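Side-chain contacts in serine-tRNA ligase (Naegleria fowleri, PDB 6BLJ), which probably charges tRNA with serine in the cytosol, first activating the amino acid with ATP, and binds the nucleotide AMP in its catalytic core: residues D193-L198 / C454-Y459; D265-T270 / L280-E285; I327-Q332 / E403-V408; E355-S360 / F389-W394. All coordinates share one frame; numbering follows the deposited sequence. Where two conformers were deposited one is given.

Interaction 1 (D193-L198 / C454-Y459); sequences DIMRKL and CIVENY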
# COMPACT_ATOMS: atom_id res chain seq x y z
N ASP A 193 21.12 3.60 -24.95
CA ASP A 193 21.97 2.99 -25.97
C ASP A 193 23.43 3.39 -25.78
O ASP A 193 24.33 2.55 -25.90
CB ASP A 193 21.50 3.38 -27.37
CG ASP A 193 20.10 2.87 -27.66
OD1 ASP A 193 19.87 1.66 -27.45
OD2 ASP A 193 19.23 3.67 -28.06
N ILE A 194 23.66 4.66 -25.45
CA ILE A 194 25.02 5.13 -25.19
C ILE A 194 25.64 4.35 -24.03
O ILE A 194 26.76 3.85 -24.13
CB ILE A 194 25.01 6.64 -24.89
CG1 ILE A 194 24.55 7.41 -26.14
CG2 ILE A 194 26.37 7.08 -24.44
CD1 ILE A 194 24.25 8.89 -25.88
N MET A 195 24.91 4.25 -22.91
CA MET A 195 25.48 3.59 -21.73
C MET A 195 25.75 2.11 -21.99
O MET A 195 26.76 1.56 -21.53
CB MET A 195 24.55 3.76 -20.53
CG MET A 195 24.44 5.20 -20.05
SD MET A 195 23.46 5.36 -18.55
CE MET A 195 23.68 7.11 -18.23
N ARG A 196 24.86 1.45 -22.73
CA ARG A 196 25.11 0.05 -23.08
C ARG A 196 26.29 -0.08 -24.03
O ARG A 196 27.08 -1.03 -23.93
CB ARG A 196 23.85 -0.57 -23.70
CG ARG A 196 22.75 -0.92 -22.69
CD ARG A 196 21.52 -1.53 -23.37
NE ARG A 196 20.52 -1.94 -22.40
CZ ARG A 196 19.24 -2.13 -22.71
NH1 ARG A 196 18.82 -1.93 -23.95
NH2 ARG A 196 18.37 -2.50 -21.77
N LYS A 197 26.43 0.85 -24.99
CA LYS A 197 27.56 0.80 -25.90
C LYS A 197 28.88 1.06 -25.18
O LYS A 197 29.94 0.62 -25.64
CB LYS A 197 27.36 1.80 -27.05
CG LYS A 197 26.42 1.31 -28.14
CD LYS A 197 26.03 2.43 -29.12
CE LYS A 197 27.22 2.90 -29.95
NZ LYS A 197 27.77 1.79 -30.77
N LEU A 198 28.84 1.80 -24.07
CA LEU A 198 30.02 1.95 -23.22
C LEU A 198 30.31 0.71 -22.39
O LEU A 198 31.37 0.64 -21.77
CB LEU A 198 29.86 3.15 -22.28
CG LEU A 198 29.78 4.55 -22.91
CD1 LEU A 198 29.32 5.58 -21.88
CD2 LEU A 198 31.12 4.95 -23.53
N CYS A 454 21.73 12.84 -19.06
CA CYS A 454 21.82 14.10 -19.79
C CYS A 454 23.25 14.36 -20.27
O CYS A 454 23.46 14.83 -21.38
CB CYS A 454 21.33 15.24 -18.91
SG CYS A 454 21.09 16.80 -19.79
N ILE A 455 24.24 14.06 -19.42
CA ILE A 455 25.63 14.27 -19.82
C ILE A 455 25.98 13.39 -21.01
O ILE A 455 26.54 13.87 -22.00
CB ILE A 455 26.58 14.00 -18.64
CG1 ILE A 455 26.45 15.11 -17.59
CG2 ILE A 455 28.03 13.84 -19.13
CD1 ILE A 455 27.26 14.84 -16.32
N VAL A 456 25.65 12.09 -20.95
CA VAL A 456 26.15 11.22 -22.01
C VAL A 456 25.50 11.58 -23.35
O VAL A 456 26.14 11.44 -24.40
CB VAL A 456 25.96 9.72 -21.65
CG1 VAL A 456 26.71 9.37 -20.33
CG2 VAL A 456 24.50 9.31 -21.59
N GLU A 457 24.25 12.07 -23.34
CA GLU A 457 23.62 12.49 -24.60
C GLU A 457 24.25 13.77 -25.14
O GLU A 457 24.46 13.90 -26.36
CB GLU A 457 22.12 12.69 -24.42
CG GLU A 457 21.34 11.37 -24.31
CD GLU A 457 19.83 11.56 -24.46
OE1 GLU A 457 19.38 12.67 -24.82
OE2 GLU A 457 19.10 10.59 -24.18
N ASN A 458 24.55 14.74 -24.28
CA ASN A 458 25.08 16.00 -24.79
C ASN A 458 26.55 15.92 -25.15
O ASN A 458 27.00 16.72 -25.98
CB ASN A 458 24.85 17.11 -23.77
CG ASN A 458 23.42 17.60 -23.79
OD1 ASN A 458 23.02 18.35 -24.68
ND2 ASN A 458 22.62 17.13 -22.83
N TYR A 459 27.30 14.98 -24.58
CA TYR A 459 28.75 14.87 -24.80
C TYR A 459 29.11 13.66 -25.67
O TYR A 459 30.30 13.31 -25.77
CB TYR A 459 29.48 14.80 -23.46
CG TYR A 459 29.59 16.16 -22.80
CD1 TYR A 459 30.72 16.96 -22.98
CD2 TYR A 459 28.54 16.67 -22.02
CE1 TYR A 459 30.83 18.23 -22.39
CE2 TYR A 459 28.64 17.96 -21.44
CZ TYR A 459 29.79 18.72 -21.63
OH TYR A 459 29.91 19.98 -21.06

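Interaction 2 (D265-T270 / L280-E285); sequences DEELYT and LIATSE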
# COMPACT_ATOMS: atom_id res chain seq x y z
N ASP A 265 1.43 6.15 -0.32
CA ASP A 265 1.02 5.03 -1.15
C ASP A 265 1.76 5.02 -2.48
O ASP A 265 2.14 3.95 -2.97
CB ASP A 265 -0.50 5.04 -1.34
CG ASP A 265 -1.24 4.65 -0.05
OD1 ASP A 265 -0.75 3.77 0.70
OD2 ASP A 265 -2.30 5.21 0.22
N GLU A 266 2.01 6.20 -3.06
CA GLU A 266 2.60 6.28 -4.40
C GLU A 266 4.12 6.24 -4.38
O GLU A 266 4.73 5.74 -5.33
CB GLU A 266 2.14 7.56 -5.12
CG GLU A 266 2.39 7.56 -6.66
CD GLU A 266 3.85 7.85 -7.05
OE1 GLU A 266 4.55 8.53 -6.27
OE2 GLU A 266 4.30 7.42 -8.14
N GLU A 267 4.73 6.73 -3.31
CA GLU A 267 6.15 7.06 -3.35
C GLU A 267 7.02 6.26 -2.39
O GLU A 267 8.14 5.87 -2.76
CB GLU A 267 6.33 8.56 -3.07
CG GLU A 267 7.78 9.01 -2.94
CD GLU A 267 7.88 10.52 -2.71
OE1 GLU A 267 7.69 11.01 -1.57
OE2 GLU A 267 8.14 11.19 -3.70
N LEU A 268 6.57 6.03 -1.16
CA LEU A 268 7.46 5.61 -0.08
C LEU A 268 7.44 4.09 0.14
O LEU A 268 6.38 3.52 0.37
CB LEU A 268 7.07 6.31 1.23
CG LEU A 268 7.19 7.83 1.15
CD1 LEU A 268 6.68 8.48 2.46
CD2 LEU A 268 8.62 8.22 0.90
N TYR A 269 8.60 3.46 0.09
CA TYR A 269 8.71 2.07 0.53
C TYR A 269 8.62 1.96 2.05
O TYR A 269 9.10 2.83 2.79
CB TYR A 269 10.05 1.47 0.09
CG TYR A 269 10.23 1.22 -1.41
CD1 TYR A 269 9.82 0.03 -2.01
CD2 TYR A 269 10.87 2.17 -2.20
CE1 TYR A 269 10.02 -0.20 -3.36
CE2 TYR A 269 11.08 1.95 -3.57
CZ TYR A 269 10.65 0.77 -4.15
OH TYR A 269 10.88 0.55 -5.49
N THR A 270 8.07 0.84 2.53
CA THR A 270 8.10 0.53 3.96
C THR A 270 9.26 -0.42 4.25
O THR A 270 9.56 -1.31 3.45
CB THR A 270 6.77 -0.11 4.39
OG1 THR A 270 5.71 0.84 4.22
CG2 THR A 270 6.81 -0.55 5.86
N LEU A 280 11.71 4.20 3.70
CA LEU A 280 12.89 4.69 3.00
C LEU A 280 12.61 6.11 2.52
O LEU A 280 11.51 6.43 2.05
CB LEU A 280 13.22 3.80 1.80
CG LEU A 280 13.67 2.36 2.10
CD1 LEU A 280 13.84 1.57 0.82
CD2 LEU A 280 14.98 2.37 2.90
N ILE A 281 13.61 6.98 2.63
CA ILE A 281 13.39 8.37 2.23
C ILE A 281 13.34 8.50 0.71
O ILE A 281 14.04 7.78 -0.02
CB ILE A 281 14.46 9.29 2.84
CG1 ILE A 281 15.85 9.00 2.24
CG2 ILE A 281 14.43 9.14 4.37
CD1 ILE A 281 16.97 10.02 2.73
N ALA A 282 12.50 9.42 0.23
CA ALA A 282 12.43 9.79 -1.18
C ALA A 282 13.40 10.90 -1.54
O ALA A 282 13.70 11.09 -2.73
CB ALA A 282 10.99 10.24 -1.55
N THR A 283 13.95 11.60 -0.55
CA THR A 283 14.82 12.76 -0.74
C THR A 283 15.42 13.13 0.61
O THR A 283 14.73 13.02 1.63
CB THR A 283 14.04 13.96 -1.35
OG1 THR A 283 14.82 15.16 -1.25
CG2 THR A 283 12.68 14.19 -0.65
N SER A 284 16.68 13.58 0.62
CA SER A 284 17.28 13.99 1.89
C SER A 284 16.55 15.17 2.50
O SER A 284 16.75 15.46 3.69
CB SER A 284 18.78 14.34 1.72
OG SER A 284 18.96 15.41 0.79
N GLU A 285 15.69 15.85 1.74
CA GLU A 285 14.94 16.96 2.32
C GLU A 285 14.04 16.49 3.47
O GLU A 285 13.80 17.24 4.43
CB GLU A 285 14.13 17.62 1.20
CG GLU A 285 13.26 18.73 1.66
CD GLU A 285 11.81 18.37 1.54
OE1 GLU A 285 11.38 18.07 0.40
OE2 GLU A 285 11.12 18.38 2.58
O HOH W 1 10.82 5.29 -0.23

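Interaction 3 (I327-Q332 / E403-V408); sequences IFRVHQ and EYRELV. With AMP (adenosine monophosphate), chain D.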
# COMPACT_ATOMS: atom_id res chain seq x y z
N ILE A 327 18.20 4.67 -16.89
CA ILE A 327 18.26 5.10 -15.50
C ILE A 327 17.75 6.54 -15.33
O ILE A 327 18.09 7.22 -14.35
CB ILE A 327 19.67 4.91 -14.93
CG1 ILE A 327 20.70 5.85 -15.58
CG2 ILE A 327 20.11 3.44 -15.14
CD1 ILE A 327 22.13 5.65 -14.99
N PHE A 328 16.92 7.00 -16.27
CA PHE A 328 16.28 8.32 -16.15
C PHE A 328 15.24 8.34 -15.03
O PHE A 328 15.16 9.32 -14.27
CB PHE A 328 15.63 8.67 -17.50
CG PHE A 328 14.88 9.97 -17.51
CD1 PHE A 328 13.56 10.02 -17.08
CD2 PHE A 328 15.48 11.12 -18.00
CE1 PHE A 328 12.85 11.23 -17.12
CE2 PHE A 328 14.77 12.33 -18.04
CZ PHE A 328 13.47 12.38 -17.60
N ARG A 329 14.42 7.31 -14.93
CA ARG A 329 13.44 7.18 -13.86
C ARG A 329 13.62 5.80 -13.24
O ARG A 329 13.28 4.79 -13.86
CB ARG A 329 12.01 7.35 -14.39
CG ARG A 329 10.95 7.22 -13.30
CD ARG A 329 9.54 7.27 -13.88
NE ARG A 329 9.30 8.50 -14.63
CZ ARG A 329 8.94 9.66 -14.08
NH1 ARG A 329 8.76 9.74 -12.76
NH2 ARG A 329 8.76 10.73 -14.84
N VAL A 330 14.12 5.77 -12.00
CA VAL A 330 14.45 4.55 -11.30
C VAL A 330 13.85 4.60 -9.90
O VAL A 330 13.28 5.61 -9.49
CB VAL A 330 15.98 4.32 -11.25
CG1 VAL A 330 16.51 3.96 -12.64
CG2 VAL A 330 16.69 5.59 -10.73
N HIS A 331 13.99 3.50 -9.15
CA HIS A 331 13.57 3.43 -7.76
C HIS A 331 14.67 3.84 -6.79
O HIS A 331 14.37 4.04 -5.61
CB HIS A 331 13.11 2.02 -7.38
CG HIS A 331 11.97 1.50 -8.20
ND1 HIS A 331 10.73 2.10 -8.20
CD2 HIS A 331 11.88 0.43 -9.01
CE1 HIS A 331 9.92 1.42 -9.00
NE2 HIS A 331 10.60 0.41 -9.51
N GLN A 332 15.91 3.97 -7.26
CA GLN A 332 17.08 4.18 -6.41
C GLN A 332 18.08 5.08 -7.13
O GLN A 332 18.55 4.73 -8.22
CB GLN A 332 17.73 2.82 -6.07
CG GLN A 332 19.03 2.87 -5.30
CD GLN A 332 19.71 1.50 -5.27
OE1 GLN A 332 19.07 0.49 -4.99
NE2 GLN A 332 20.99 1.47 -5.59
N GLU A 403 12.27 16.68 -25.64
CA GLU A 403 13.69 17.01 -25.53
C GLU A 403 14.04 17.72 -24.22
O GLU A 403 15.17 17.58 -23.74
CB GLU A 403 14.12 17.87 -26.72
CG GLU A 403 14.07 17.14 -28.06
CD GLU A 403 12.70 17.22 -28.74
OE1 GLU A 403 11.80 17.90 -28.20
OE2 GLU A 403 12.52 16.59 -29.80
N TYR A 404 13.13 18.50 -23.64
CA TYR A 404 13.38 19.18 -22.37
C TYR A 404 12.73 18.38 -21.24
O TYR A 404 11.50 18.22 -21.22
CB TYR A 404 12.85 20.61 -22.40
CG TYR A 404 13.79 21.58 -23.08
CD1 TYR A 404 14.96 21.99 -22.44
CD2 TYR A 404 13.53 22.07 -24.36
CE1 TYR A 404 15.86 22.86 -23.05
CE2 TYR A 404 14.44 22.97 -24.99
CZ TYR A 404 15.60 23.34 -24.31
OH TYR A 404 16.52 24.20 -24.86
N ARG A 405 13.54 17.90 -20.29
CA ARG A 405 13.04 17.14 -19.16
C ARG A 405 13.60 17.68 -17.86
O ARG A 405 14.77 18.09 -17.80
CB ARG A 405 13.38 15.64 -19.29
CG ARG A 405 12.83 14.97 -20.55
CD ARG A 405 11.30 14.94 -20.61
NE ARG A 405 10.68 14.22 -19.49
CZ ARG A 405 10.50 12.90 -19.42
NH1 ARG A 405 10.89 12.09 -20.41
NH2 ARG A 405 9.92 12.37 -18.36
N GLU A 406 12.77 17.63 -16.81
CA GLU A 406 13.16 18.18 -15.52
C GLU A 406 14.36 17.44 -14.93
O GLU A 406 14.43 16.20 -14.92
CB GLU A 406 11.96 18.12 -14.56
CG GLU A 406 11.57 16.74 -14.05
CD GLU A 406 10.77 15.91 -15.06
OE1 GLU A 406 10.56 16.37 -16.20
OE2 GLU A 406 10.35 14.79 -14.69
N LEU A 407 15.34 18.22 -14.47
CA LEU A 407 16.48 17.75 -13.70
C LEU A 407 16.47 18.28 -12.27
O LEU A 407 17.11 17.68 -11.39
CB LEU A 407 17.81 18.22 -14.33
CG LEU A 407 18.38 17.50 -15.55
CD1 LEU A 407 19.84 17.92 -15.78
CD2 LEU A 407 18.27 16.03 -15.32
N VAL A 408 15.81 19.41 -12.04
CA VAL A 408 15.85 20.17 -10.79
C VAL A 408 14.45 20.70 -10.50
O VAL A 408 13.75 21.16 -11.40
CB VAL A 408 16.85 21.35 -10.88
CG1 VAL A 408 16.62 22.36 -9.75
CG2 VAL A 408 18.28 20.83 -10.87
P AMP D . 11.30 15.81 -7.03
O1P AMP D . 10.14 14.95 -7.53
O2P AMP D . 11.74 15.70 -5.62
O3P AMP D . 11.03 17.25 -7.44
O5' AMP D . 12.56 15.37 -7.91
C5' AMP D . 13.79 16.06 -7.84
C4' AMP D . 14.74 15.58 -8.92
O4' AMP D . 15.17 14.23 -8.64
C3' AMP D . 14.13 15.50 -10.31
O3' AMP D . 14.14 16.75 -10.98
C2' AMP D . 14.99 14.45 -10.99
O2' AMP D . 16.22 15.02 -11.42
C1' AMP D . 15.28 13.49 -9.84
N9 AMP D . 14.33 12.35 -9.78
C8 AMP D . 13.05 12.37 -9.29
N7 AMP D . 12.43 11.21 -9.36
C5 AMP D . 13.37 10.37 -9.92
C6 AMP D . 13.34 9.00 -10.26
N6 AMP D . 12.30 8.19 -10.01
N1 AMP D . 14.44 8.47 -10.84
C2 AMP D . 15.50 9.25 -11.04
N3 AMP D . 15.66 10.55 -10.74
C4 AMP D . 14.55 11.05 -10.19

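Interaction 4 (E355-S360 / F389-W394); sequences EMIGNS and FDLEAW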
# COMPACT_ATOMS: atom_id res chain seq x y z
N GLU A 355 18.41 32.73 -4.99
CA GLU A 355 19.79 32.28 -4.82
C GLU A 355 19.92 30.79 -5.11
O GLU A 355 20.88 30.36 -5.77
CB GLU A 355 20.27 32.58 -3.39
CG GLU A 355 21.65 31.97 -3.07
CD GLU A 355 22.12 32.21 -1.63
OE1 GLU A 355 22.02 33.36 -1.14
OE2 GLU A 355 22.58 31.23 -0.99
N MET A 356 18.95 29.98 -4.66
CA MET A 356 19.05 28.53 -4.80
C MET A 356 18.85 28.09 -6.24
O MET A 356 19.58 27.22 -6.72
CB MET A 356 18.03 27.85 -3.88
CG MET A 356 18.36 28.07 -2.38
SD MET A 356 16.99 27.67 -1.27
CE MET A 356 16.96 25.88 -1.40
N ILE A 357 17.85 28.64 -6.94
CA ILE A 357 17.74 28.28 -8.35
C ILE A 357 18.96 28.80 -9.10
O ILE A 357 19.45 28.14 -10.02
CB ILE A 357 16.40 28.78 -8.95
CG1 ILE A 357 16.14 28.14 -10.33
CG2 ILE A 357 16.36 30.31 -9.05
CD1 ILE A 357 16.04 26.62 -10.30
N GLY A 358 19.51 29.95 -8.66
CA GLY A 358 20.74 30.45 -9.26
C GLY A 358 21.93 29.52 -9.04
O GLY A 358 22.79 29.39 -9.91
N ASN A 359 22.01 28.90 -7.86
CA ASN A 359 23.06 27.90 -7.62
C ASN A 359 22.95 26.73 -8.59
O ASN A 359 23.95 26.26 -9.13
CB ASN A 359 22.98 27.39 -6.17
CG ASN A 359 23.41 28.44 -5.15
OD1 ASN A 359 24.12 29.39 -5.48
ND2 ASN A 359 23.01 28.26 -3.91
N SER A 360 21.73 26.22 -8.81
CA SER A 360 21.57 25.08 -9.71
C SER A 360 21.90 25.48 -11.14
O SER A 360 22.54 24.71 -11.87
CB SER A 360 20.14 24.53 -9.60
OG SER A 360 19.91 24.03 -8.29
N PHE A 389 10.06 26.51 -9.15
CA PHE A 389 10.78 26.59 -10.42
C PHE A 389 11.42 25.23 -10.69
O PHE A 389 12.01 24.63 -9.78
CB PHE A 389 11.89 27.65 -10.39
CG PHE A 389 11.45 29.04 -10.81
CD1 PHE A 389 10.12 29.34 -11.04
CD2 PHE A 389 12.39 30.05 -10.95
CE1 PHE A 389 9.74 30.63 -11.42
CE2 PHE A 389 12.02 31.35 -11.32
CZ PHE A 389 10.69 31.63 -11.56
N ASP A 390 11.30 24.74 -11.92
CA ASP A 390 12.07 23.59 -12.35
C ASP A 390 13.14 24.03 -13.34
O ASP A 390 12.96 25.02 -14.07
CB ASP A 390 11.21 22.53 -13.03
CG ASP A 390 10.31 21.77 -12.06
OD1 ASP A 390 10.26 22.15 -10.87
OD2 ASP A 390 9.66 20.80 -12.51
N LEU A 391 14.25 23.31 -13.34
CA LEU A 391 15.23 23.38 -14.43
C LEU A 391 15.02 22.15 -15.29
O LEU A 391 15.12 21.02 -14.80
CB LEU A 391 16.67 23.41 -13.93
CG LEU A 391 17.23 24.56 -13.11
CD1 LEU A 391 18.74 24.43 -13.01
CD2 LEU A 391 16.85 25.86 -13.76
N GLU A 392 14.70 22.37 -16.57
CA GLU A 392 14.53 21.30 -17.54
C GLU A 392 15.71 21.33 -18.49
O GLU A 392 15.96 22.36 -19.14
CB GLU A 392 13.21 21.45 -18.31
CG GLU A 392 11.94 21.38 -17.41
CD GLU A 392 10.65 21.50 -18.21
OE1 GLU A 392 10.69 21.96 -19.39
OE2 GLU A 392 9.59 21.19 -17.66
N ALA A 393 16.44 20.22 -18.58
CA ALA A 393 17.64 20.15 -19.40
C ALA A 393 17.33 19.56 -20.77
O ALA A 393 16.34 18.85 -20.96
CB ALA A 393 18.72 19.32 -18.72
N TRP A 394 18.21 19.87 -21.72
CA TRP A 394 18.13 19.41 -23.10
C TRP A 394 18.62 17.96 -23.23
O TRP A 394 19.74 17.64 -22.82
CB TRP A 394 18.98 20.34 -23.96
CG TRP A 394 19.11 20.03 -25.41
CD1 TRP A 394 20.25 19.61 -26.06
CD2 TRP A 394 18.10 20.16 -26.41
NE1 TRP A 394 19.99 19.46 -27.41
CE2 TRP A 394 18.68 19.78 -27.65
CE3 TRP A 394 16.75 20.53 -26.39
CZ2 TRP A 394 17.96 19.79 -28.85
CZ3 TRP A 394 16.03 20.53 -27.58
CH2 TRP A 394 16.65 20.16 -28.80

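Interaction 1 (D193-L198 / C454-Y459)
I194 and M195 of helix 193-197 press against V456 and E457 of helix 454-458, a helix-helix packing of the synthetase core in which the two short axes cross at 86° and approach to 10.1 Å. On the first helix I194 does most of the touching. Its CG2 branch stands anti to the backbone N and meets V456 CB at 3.9 Å, the two side chains lying alongside each other and pointing opposite ways. The other branch runs on to the backbone of V456 and E457: I194 CD1 rests 3.5 Å from V456 O and 3.9 Å from E457 CA, and it also brushes the CG of E457. The carboxylate of E457 is held by other partners, OE1 by the backbone N of G397 and OE2 by that of H191, the latter tying this helix to the start of helix 191-197. M195 follows with an extended chain (chi3 175°) that crosses V456 at about a right angle and carries its methyl to the valine. L221 on helix 220-238 packs on M195 and on L198, one turn beyond I194. V456 thus has a branch shared between two partners: V456 CG2 lies 4.1 Å from I194 CG2 and 4.1 Å from M195 CE.

Interaction 2 (D265-T270 / L280-E285)
Y269 and L280 face each other where the chain enters and leaves the short strands 270-272 and 278-280, an antiparallel arrangement in which the second hydrogen bond of the pair is replaced by a water. The direct bond runs from L280 N to Y269 O at 3.1 Å, rather bent at 148°. On the other side of the pair a water accepts from Y269 N at 2.9 Å and donates to L280 O at 2.6 Å, bridging backbones too far apart to bond there. Within the second segment T283 OG1 accepts from E285 N, a capping bond at the turn into helix 285-290. T283-S284-E285 fits the T-x-E sequence by which related seryl-tRNA synthetases hold the serine amino group, so this loop probably lies beside the amino acid site.

The apolar contacts run alongside these bonds. Y269 CB meets L280 CD1, while the tyrosine ring meets F249 of a neighbouring subunit edge-to-face; T270 extends the sheet into that same subunit. L268 CD2 lies over the backbone at L280 O, 3.6 Å off, and also reaches the methyl of A282.

E267 comes close with its side chain. With CG anti to the backbone N (chi1 174°) and the chain extended, its carboxylate arrives at A282, while Q263 NE2 bonds E267 OE1. The approach is a close, slightly short one, with the A282 methyl against the carboxylate group and A282 CB 3.4 Å from E267 OE1.

Interaction 3 (I327-Q332 / E403-V408)
F328 holds CG opposite its backbone N (chi1 178°), which sends the ring across to R405, and R405 folds back at chi2 (-63°) and again at chi3 to set its guanidinium against that ring. The phenyl corner does the touching: F328 CZ stands over the centre of the guanidinium, 3.5 Å from R405 CZ, and F328 CE1 comes to 3.4 Å from R405 NH2. The two planes are 48° apart, so this is a tilted contact and not a flat stack; the aliphatic R405 CB supports the same end of the ring.

R329 reaches the edge of this guanidinium, near its plane, with R329 NH2 4.1 Å from R405 NH2. The two arginines share an anion: D323 OD2 forms salt bridges with both NH2 groups, while E316 takes R329 NH1.

The two segments also frame bound AMP. V330 N donates almost straight to adenine N1 at 3.0 Å, and adenine N6 donates to V330 O at 2.8 Å, so the backbone reads the base edge. From the other segment, L407 O accepts from the ribose O2' at 2.8 Å, at a classic beta bulge where L407 and V408 both face L391. R314 and E316, in an F-R-x-E run, and the loop and strand that follow through R329 and F333 fit motif 2 of class II aminoacyl-tRNA synthetases, with AMP where the adenylate is expected to bind.

Interaction 4 (E355-S360 / F389-W394)
I357 lays its CD1 methyl over the branched end of L391, 3.6 Å from L391 CD2 and 3.7 Å from L391 CG, where helix 348-366 covers the mostly antiparallel sheet of the class II catalytic domain. The short helix segment runs nearly along strand 389-394, at 10° to it and with their axes 9.8 Å apart, so residues three apart on the helix, I357 and S360, meet strand residues two apart, F389 and L391. CG1 of I357 is anti to the backbone N (chi1 -168°), which places the branch between both neighbours: its CD1 end takes L391, while I357 CG1 comes to the edge of the F389 ring, near the ring plane, 4.3 Å from F389 CD2. F353, one turn earlier on the helix, meets that ring edge-to-face, and V373 of the adjacent strand 371-375 packs against both F389 and L391.

One helical turn on, S360 takes up the other methyl of L391. The serine offers its carbon to the strand, while its buried hydroxyl is hydrogen-bonded to T444 O of strand 436-447, joining the helix to a second strand of the sheet. L391 has two conformers; in the one described, a turn of helix straddles it, its CD2 with I357 and its CD1 with S360, and L391 CD1 lies 3.7 Å from S360 CB.

How the interactions relate
From the N terminus, interaction 1 opens first, at helix 191-197, and closes last, at helix 448-458; its 255-residue loop encloses the other three. Interaction 2 closes a short loop of nine residues and is finished before interaction 3 begins. Interaction 3 joins the loop before strand 332-342 to strand 404-412, and interaction 4, helix on strand, nests inside it. Strands 387-394 and 404-412 are sheet neighbours, so backbone bonds join interactions 3 and 4 (R405 with A393, L407 with L391). Interaction 1 touches both: M195 meets I327, and N458 probably bonds W394 O. Y269 packs on H331, linking interactions 2 and 3, both of which also touch a neighbouring subunit.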